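Local coordinates for cryptic loci regulator 2 (Schizosaccharomyces pombe 972h-, PDB 5IKJ), which promotes transcriptional silencing upstream of histone deacetylases and is required for SHREC function and proper nucleosome positioning at heterochromatic loci, at residues Glu168-Gly173 and Pro179-Asn184; Gln332-Phe337 and Cys486-Val491; Asn79-Arg84 and Val277-Asp282. One frame throughout, in Å; residues are numbered along the deposited sequence.

Contact 1. Residues Glu168-Gly173 and Pro179-Asn184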
# COMPACT_ATOMS: atom_id res chain seq x y z
N GLU A 168 -25.20 -3.21 26.94
CA GLU A 168 -23.82 -2.94 26.60
C GLU A 168 -22.93 -4.03 27.19
O GLU A 168 -23.20 -4.55 28.28
CB GLU A 168 -23.37 -1.57 27.11
CG GLU A 168 -24.08 -0.41 26.42
CD GLU A 168 -23.69 0.94 26.99
OE1 GLU A 168 -22.77 1.00 27.84
OE2 GLU A 168 -24.31 1.95 26.59
N PHE A 169 -21.87 -4.36 26.47
CA PHE A 169 -20.93 -5.41 26.88
C PHE A 169 -19.59 -4.75 27.17
O PHE A 169 -18.88 -4.32 26.26
CB PHE A 169 -20.81 -6.48 25.79
CG PHE A 169 -22.12 -7.15 25.47
CD1 PHE A 169 -22.60 -8.18 26.26
CD2 PHE A 169 -22.87 -6.73 24.38
CE1 PHE A 169 -23.80 -8.79 25.96
CE2 PHE A 169 -24.08 -7.34 24.08
CZ PHE A 169 -24.54 -8.37 24.88
N TRP A 170 -19.24 -4.69 28.46
CA TRP A 170 -18.04 -3.99 28.91
C TRP A 170 -16.91 -4.98 29.18
O TRP A 170 -17.13 -6.04 29.78
CB TRP A 170 -18.34 -3.19 30.18
CG TRP A 170 -19.20 -1.98 29.96
CD1 TRP A 170 -19.95 -1.70 28.85
CD2 TRP A 170 -19.40 -0.89 30.86
NE1 TRP A 170 -20.60 -0.50 29.01
CE2 TRP A 170 -20.28 0.01 30.24
CE3 TRP A 170 -18.91 -0.59 32.14
CZ2 TRP A 170 -20.69 1.20 30.85
CZ3 TRP A 170 -19.32 0.58 32.74
CH2 TRP A 170 -20.20 1.46 32.10
N LEU A 171 -15.71 -4.62 28.74
CA LEU A 171 -14.51 -5.42 28.96
C LEU A 171 -13.55 -4.63 29.84
O LEU A 171 -13.02 -3.60 29.41
CB LEU A 171 -13.85 -5.80 27.64
CG LEU A 171 -12.70 -6.80 27.74
CD1 LEU A 171 -13.22 -8.20 28.01
CD2 LEU A 171 -11.85 -6.78 26.47
N TYR A 172 -13.35 -5.09 31.07
CA TYR A 172 -12.37 -4.50 31.97
C TYR A 172 -11.03 -5.23 31.84
O TYR A 172 -10.94 -6.33 31.30
CB TYR A 172 -12.86 -4.57 33.42
CG TYR A 172 -13.91 -3.54 33.78
CD1 TYR A 172 -15.26 -3.77 33.52
CD2 TYR A 172 -13.56 -2.35 34.40
CE1 TYR A 172 -16.22 -2.83 33.85
CE2 TYR A 172 -14.52 -1.41 34.74
CZ TYR A 172 -15.85 -1.66 34.46
OH TYR A 172 -16.81 -0.73 34.80
N GLY A 173 -9.99 -4.58 32.36
CA GLY A 173 -8.65 -5.14 32.31
C GLY A 173 -7.60 -4.13 31.91
O GLY A 173 -6.42 -4.28 32.24
N PRO A 179 -13.31 0.53 31.38
CA PRO A 179 -13.75 -0.54 30.49
C PRO A 179 -13.77 -0.11 29.03
O PRO A 179 -13.90 1.07 28.71
CB PRO A 179 -15.17 -0.85 30.98
CG PRO A 179 -15.66 0.47 31.48
CD PRO A 179 -14.45 1.18 32.06
N PHE A 180 -13.64 -1.10 28.15
CA PHE A 180 -14.02 -0.94 26.75
C PHE A 180 -15.51 -1.23 26.66
O PHE A 180 -15.94 -2.37 26.87
CB PHE A 180 -13.23 -1.88 25.84
CG PHE A 180 -11.78 -1.51 25.69
CD1 PHE A 180 -11.39 -0.52 24.79
CD2 PHE A 180 -10.80 -2.17 26.41
CE1 PHE A 180 -10.05 -0.19 24.64
CE2 PHE A 180 -9.46 -1.84 26.26
CZ PHE A 180 -9.09 -0.85 25.38
N ARG A 181 -16.31 -0.21 26.35
CA ARG A 181 -17.76 -0.33 26.40
C ARG A 181 -18.35 -0.93 25.14
O ARG A 181 -19.57 -1.15 25.09
CB ARG A 181 -18.38 1.04 26.67
CG ARG A 181 -17.77 1.73 27.88
CD ARG A 181 -18.64 2.87 28.38
NE ARG A 181 -18.02 3.57 29.51
CZ ARG A 181 -18.67 4.38 30.33
NH1 ARG A 181 -19.97 4.61 30.18
NH2 ARG A 181 -18.02 4.97 31.32
N SER A 182 -17.54 -1.20 24.12
CA SER A 182 -17.99 -1.90 22.93
C SER A 182 -16.86 -2.79 22.43
O SER A 182 -15.68 -2.52 22.69
CB SER A 182 -18.42 -0.93 21.82
OG SER A 182 -17.30 -0.37 21.17
N VAL A 183 -17.23 -3.85 21.72
CA VAL A 183 -16.22 -4.72 21.11
C VAL A 183 -15.40 -3.93 20.10
O VAL A 183 -14.22 -4.24 19.86
CB VAL A 183 -16.89 -5.94 20.45
CG1 VAL A 183 -17.83 -5.51 19.33
CG2 VAL A 183 -15.84 -6.92 19.94
N ASN A 184 -15.99 -2.90 19.50
CA ASN A 184 -15.28 -2.11 18.49
C ASN A 184 -14.16 -1.29 19.12
O ASN A 184 -13.10 -1.12 18.51
CB ASN A 184 -16.27 -1.20 17.76
CG ASN A 184 -17.47 -1.96 17.23
OD1 ASN A 184 -18.53 -1.98 17.87
ND2 ASN A 184 -17.32 -2.59 16.07
O HOH W 1 -21.25 -3.04 24.00
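L171 and F180 form a single antiparallel bridge of the hydrogen-bonded type, by which the approach to helix 183-195 is laid along strand 168-172, an outermost strand of a three-stranded antiparallel sheet. The donor L171 N reaches F180 O at 2.9 Å, and F180 N returns a bond of the same length to L171 O. Beyond this pair the backbones are joined by a water, which accepts from F169 N and donates to R181 O.

W170 is packed by residues on both flanks of the bridge. P179 CG lies 3.5 Å from W170 CE3, while R181 CG sits over the five-membered ring, 4.0 Å from its centroid, in a CH-pi contact. R181 continues as an extended chain alongside the indole, bringing NH1 to 3.5 Å from W170 CZ2; W170 CH2 lies over the centre of one face of the guanidinium, whose plane is inclined by 39° to the ring, far from a parallel stack. The indole is also held by its rim: W170 NE1 donates in the ring plane to the anti lone pair of E168 OE1 at 2.9 Å, which should limit its rotation. P179 serves a second ring, its CB lying over the centre of Y172, 3.6 Å from the centroid.

F180 faces the zinc-binding part of the chain and touches the metal ligand C206. S182 then acts as N-cap, its OG bonded to D185 N at the start of the helix that carries H189, another zinc ligand, so the residues bridged to the edge strand run on into an N-capped helix of the zinc-binding module.

Contact 2. Residues Gln332-Phe337 and Cys486-Val491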
# COMPACT_ATOMS: atom_id res chain seq x y z
N GLN A 332 7.00 18.81 -13.68
CA GLN A 332 8.29 19.31 -13.26
C GLN A 332 8.51 19.15 -11.76
O GLN A 332 9.59 19.49 -11.26
CB GLN A 332 8.45 20.78 -13.64
CG GLN A 332 8.59 21.02 -15.13
CD GLN A 332 9.24 22.35 -15.45
OE1 GLN A 332 9.06 23.33 -14.73
NE2 GLN A 332 10.02 22.38 -16.52
N THR A 333 7.52 18.64 -11.03
CA THR A 333 7.60 18.55 -9.58
C THR A 333 7.98 17.14 -9.15
O THR A 333 8.06 16.21 -9.95
CB THR A 333 6.26 18.94 -8.94
OG1 THR A 333 5.25 17.99 -9.31
CG2 THR A 333 5.83 20.33 -9.37
N TRP A 334 8.24 17.01 -7.85
CA TRP A 334 8.43 15.71 -7.22
C TRP A 334 8.16 15.86 -5.73
O TRP A 334 8.37 16.93 -5.16
CB TRP A 334 9.83 15.15 -7.46
CG TRP A 334 10.94 16.00 -6.91
CD1 TRP A 334 11.58 17.03 -7.54
CD2 TRP A 334 11.55 15.88 -5.62
NE1 TRP A 334 12.54 17.56 -6.72
CE2 TRP A 334 12.55 16.87 -5.53
CE3 TRP A 334 11.36 15.03 -4.52
CZ2 TRP A 334 13.34 17.04 -4.40
CZ3 TRP A 334 12.15 15.20 -3.40
CH2 TRP A 334 13.13 16.20 -3.35
N ASN A 335 7.68 14.78 -5.11
CA ASN A 335 7.40 14.82 -3.68
C ASN A 335 7.51 13.42 -3.09
O ASN A 335 6.95 12.46 -3.63
CB ASN A 335 6.00 15.40 -3.41
CG ASN A 335 4.90 14.63 -4.11
OD1 ASN A 335 4.80 14.65 -5.34
ND2 ASN A 335 4.05 13.97 -3.33
N LEU A 336 8.25 13.31 -1.98
CA LEU A 336 8.29 12.07 -1.22
C LEU A 336 6.98 11.88 -0.46
O LEU A 336 6.29 12.84 -0.13
CB LEU A 336 9.46 12.09 -0.24
CG LEU A 336 10.88 11.95 -0.78
CD1 LEU A 336 11.87 12.57 0.19
CD2 LEU A 336 11.23 10.48 -1.02
N PHE A 337 6.66 10.62 -0.17
CA PHE A 337 5.48 10.32 0.63
C PHE A 337 5.67 8.96 1.30
O PHE A 337 6.45 8.13 0.85
CB PHE A 337 4.20 10.32 -0.22
CG PHE A 337 4.25 9.38 -1.39
CD1 PHE A 337 3.93 8.04 -1.24
CD2 PHE A 337 4.60 9.84 -2.64
CE1 PHE A 337 3.97 7.18 -2.32
CE2 PHE A 337 4.64 8.99 -3.73
CZ PHE A 337 4.32 7.65 -3.56
N CYS A 486 22.08 4.89 -5.96
CA CYS A 486 22.23 6.06 -6.79
C CYS A 486 21.30 7.16 -6.28
O CYS A 486 20.27 6.86 -5.67
CB CYS A 486 21.90 5.76 -8.26
SG CYS A 486 20.16 5.42 -8.57
N PRO A 487 21.65 8.42 -6.51
CA PRO A 487 20.75 9.50 -6.10
C PRO A 487 19.53 9.57 -6.99
O PRO A 487 19.51 9.08 -8.13
CB PRO A 487 21.61 10.76 -6.23
CG PRO A 487 22.59 10.41 -7.30
CD PRO A 487 22.87 8.93 -7.16
N PHE A 488 18.47 10.19 -6.46
CA PHE A 488 17.28 10.45 -7.25
C PHE A 488 17.62 11.14 -8.57
O PHE A 488 16.91 10.98 -9.56
CB PHE A 488 16.31 11.31 -6.43
CG PHE A 488 14.95 11.48 -7.04
CD1 PHE A 488 14.32 10.44 -7.69
CD2 PHE A 488 14.29 12.69 -6.92
CE1 PHE A 488 13.06 10.60 -8.24
CE2 PHE A 488 13.03 12.87 -7.47
CZ PHE A 488 12.41 11.82 -8.12
N ALA A 489 18.73 11.89 -8.60
CA ALA A 489 19.14 12.58 -9.81
C ALA A 489 19.40 11.61 -10.97
O ALA A 489 19.28 12.00 -12.13
CB ALA A 489 20.40 13.40 -9.54
N ASP A 490 19.76 10.37 -10.67
CA ASP A 490 20.09 9.39 -11.71
C ASP A 490 18.95 8.44 -12.01
O ASP A 490 19.12 7.52 -12.82
CB ASP A 490 21.34 8.59 -11.30
CG ASP A 490 22.61 9.41 -11.39
OD1 ASP A 490 22.69 10.29 -12.27
OD2 ASP A 490 23.53 9.18 -10.58
N VAL A 491 17.79 8.63 -11.40
CA VAL A 491 16.58 7.88 -11.75
C VAL A 491 15.89 8.62 -12.89
O VAL A 491 15.60 9.82 -12.78
CB VAL A 491 15.65 7.73 -10.54
CG1 VAL A 491 14.39 6.96 -10.93
CG2 VAL A 491 16.37 7.03 -9.40
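Strand 333-337 and the turn through F488 come together without any backbone pairing: even W334 and F488, which face each other, have their CA atoms 10.3 Å apart. On one side the chain is extended around W334; on the other, strand 482-487 ends and residues 488-490 make a short 3-10 turn, secured by D490 N bonding to P487 O at 2.9 Å. Two aromatic side chains span the gap, both with their CB atoms directed toward the opposite segment.

The rings meet edge-to-face. F488 offers its edge, and CE2 does all the close touching, 3.8 Å from W334 CG and just as near W334 CD2. It stands over one face of the indole, off centre, near the side where the ring joins CB; W334 CB itself lies in the plane of the phenyl ring, 3.9 Å from F488 CE2. The centroids of the phenyl and the five-membered ring are 5.5 Å apart and their planes meet at 66°. F488 reaches across because its CG is anti to the backbone N (chi1 -171°), whereas W334 holds its CG between N and the carbonyl carbon (chi1 61°). The two side chains run in opposing senses, each passing the other, and no polar bond joins them.

Strand 377-384, the antiparallel neighbour of strand 333-340, places I382 against both rings. V425 of strand 425-436 also touches F488, V511 lies on W334, and an apolar side chain of another protein chain packs on the indole.

Contact 3. Residues Asn79-Arg84 and Val277-Asp282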
# COMPACT_ATOMS: atom_id res chain seq x y z
N ASN A 79 -6.39 -14.08 -4.98
CA ASN A 79 -6.50 -15.46 -4.53
C ASN A 79 -7.63 -16.18 -5.25
O ASN A 79 -7.43 -17.22 -5.88
CB ASN A 79 -6.69 -15.51 -3.01
CG ASN A 79 -5.45 -15.10 -2.25
OD1 ASN A 79 -4.35 -15.09 -2.80
ND2 ASN A 79 -5.62 -14.77 -0.98
N GLN A 80 -8.85 -15.63 -5.16
CA GLN A 80 -9.98 -16.26 -5.84
C GLN A 80 -9.75 -16.36 -7.34
O GLN A 80 -10.39 -17.20 -7.99
CB GLN A 80 -11.27 -15.48 -5.55
CG GLN A 80 -11.51 -14.26 -6.44
CD GLN A 80 -12.77 -13.50 -6.06
OE1 GLN A 80 -13.61 -14.01 -5.32
NE2 GLN A 80 -12.90 -12.28 -6.56
N LEU A 81 -8.87 -15.54 -7.89
CA LEU A 81 -8.48 -15.66 -9.29
C LEU A 81 -7.45 -16.76 -9.51
O LEU A 81 -7.37 -17.31 -10.61
CB LEU A 81 -7.92 -14.33 -9.79
CG LEU A 81 -8.03 -14.05 -11.29
CD1 LEU A 81 -9.47 -13.72 -11.67
CD2 LEU A 81 -7.10 -12.91 -11.68
N CYS A 82 -6.67 -17.10 -8.48
CA CYS A 82 -5.69 -18.17 -8.56
C CYS A 82 -6.24 -19.52 -8.12
O CYS A 82 -5.60 -20.54 -8.39
CB CYS A 82 -4.46 -17.82 -7.71
SG CYS A 82 -3.41 -16.53 -8.41
N LYS A 83 -7.39 -19.55 -7.45
CA LYS A 83 -7.98 -20.82 -7.05
C LYS A 83 -8.58 -21.58 -8.23
O LYS A 83 -8.79 -22.79 -8.12
CB LYS A 83 -9.05 -20.58 -5.98
CG LYS A 83 -8.47 -20.23 -4.62
CD LYS A 83 -9.56 -19.96 -3.59
CE LYS A 83 -8.96 -19.68 -2.22
NZ LYS A 83 -10.00 -19.36 -1.21
N ARG A 84 -8.84 -20.90 -9.35
CA ARG A 84 -9.28 -21.56 -10.58
C ARG A 84 -8.13 -22.42 -11.09
O ARG A 84 -7.34 -22.02 -11.95
CB ARG A 84 -9.71 -20.53 -11.62
CG ARG A 84 -10.80 -19.56 -11.16
CD ARG A 84 -11.43 -18.85 -12.36
NE ARG A 84 -12.31 -17.76 -11.97
CZ ARG A 84 -13.13 -17.13 -12.80
NH1 ARG A 84 -13.21 -17.49 -14.07
NH2 ARG A 84 -13.90 -16.14 -12.35
N VAL A 277 -6.08 -19.85 -16.87
CA VAL A 277 -4.77 -19.32 -17.25
C VAL A 277 -4.92 -17.98 -17.95
O VAL A 277 -4.33 -16.97 -17.55
CB VAL A 277 -4.01 -20.34 -18.13
CG1 VAL A 277 -2.91 -19.66 -18.94
CG2 VAL A 277 -3.42 -21.44 -17.26
N LYS A 278 -5.72 -17.95 -19.02
CA LYS A 278 -5.85 -16.73 -19.81
C LYS A 278 -6.66 -15.66 -19.08
O LYS A 278 -6.55 -14.48 -19.42
CB LYS A 278 -6.47 -17.03 -21.17
CG LYS A 278 -6.50 -15.82 -22.10
CD LYS A 278 -6.67 -16.22 -23.55
CE LYS A 278 -5.37 -16.72 -24.15
NZ LYS A 278 -5.47 -16.94 -25.62
N LEU A 279 -7.48 -16.05 -18.10
CA LEU A 279 -8.11 -15.05 -17.24
C LEU A 279 -7.06 -14.28 -16.45
O LEU A 279 -7.17 -13.07 -16.26
CB LEU A 279 -9.10 -15.72 -16.29
CG LEU A 279 -9.79 -14.80 -15.27
CD1 LEU A 279 -10.70 -13.80 -15.95
CD2 LEU A 279 -10.57 -15.63 -14.26
N ILE A 280 -6.02 -14.98 -15.99
CA ILE A 280 -4.99 -14.34 -15.18
C ILE A 280 -4.08 -13.47 -16.03
O ILE A 280 -3.49 -12.50 -15.54
CB ILE A 280 -4.19 -15.42 -14.41
CG1 ILE A 280 -5.12 -16.16 -13.44
CG2 ILE A 280 -3.03 -14.80 -13.65
CD1 ILE A 280 -4.52 -17.42 -12.84
N SER A 281 -3.93 -13.80 -17.32
CA SER A 281 -3.06 -13.01 -18.18
C SER A 281 -3.74 -11.72 -18.64
O SER A 281 -3.10 -10.67 -18.70
CB SER A 281 -2.62 -13.84 -19.39
OG SER A 281 -3.65 -13.91 -20.37
N ASP A 282 -5.03 -11.79 -18.98
CA ASP A 282 -5.75 -10.58 -19.36
C ASP A 282 -5.89 -9.63 -18.18
O ASP A 282 -5.78 -8.41 -18.34
CB ASP A 282 -7.13 -10.95 -19.91
CG ASP A 282 -7.07 -11.45 -21.34
OD1 ASP A 282 -6.16 -12.26 -21.65
OD2 ASP A 282 -7.91 -11.03 -22.16
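L81 and L279 both swing CG anti to the backbone N (chi1 -154° and 177°), which sends their methyl ends into the space between helices 75-82 and 278-285. I280 instead has CG1 beside its N (chi1 -63°), turning a side chain whose CB leaves obliquely toward L81. R84 runs extended from CG to NE and carries its guanidinium across L279.

The leucines meet at L81 CD1 and L279 CD2, 3.4 Å apart, closer than two methyl groups normally pack. The other branch, L81 CD2, lies 4.2 Å from I280 CG1, the two side chains passing each other from opposing helices. I280 CD1 reaches the backbone as well, coming to 3.6 Å from L81 O. L279 CD2 has a second role, covering one face of the R84 guanidinium off centre, 3.2 Å from R84 NH1, with the two side chains at about a right angle. Replacing L81 by an alanine would probably open a gap between the helices and leave L279 CD2 and I280 CG1 without their main apolar partner here.

R84 finds a polar partner outside the two segments, NH2 donating to Y269 O, while K83 turns its NZ to D137 in a salt bridge. I280 also packs on M465 of helix 461-469. With no hydrogen bond or salt bridge between them, the two segments are joined mainly by branched aliphatic side chains, and the guanidinium can rest a face on a methyl group while NH2 keeps its bond to Y269 O.

How the contacts relate
No strand or helix is shared among the three contacts, and none touches another; centres lie from 35 to 48 Å apart. Contact 2 is the buried one, two aromatic rings, one of them (F488) from the SH3-clan range, with contacts 1 and 2 on opposite sides of the chain's centre. Contacts 1 and 3 are only partly buried, and each lets an exposed arginine rest its flat group on an apolar partner, an indole in one and a leucine methyl in the other. Contact 1 alone adds backbone hydrogen bonds, joining residues close in sequence. Contacts 2 and 3 bring together distant parts of the chain without hydrogen bonds, mainly by side-chain packing, aromatic between strand and turn, mainly aliphatic between helices.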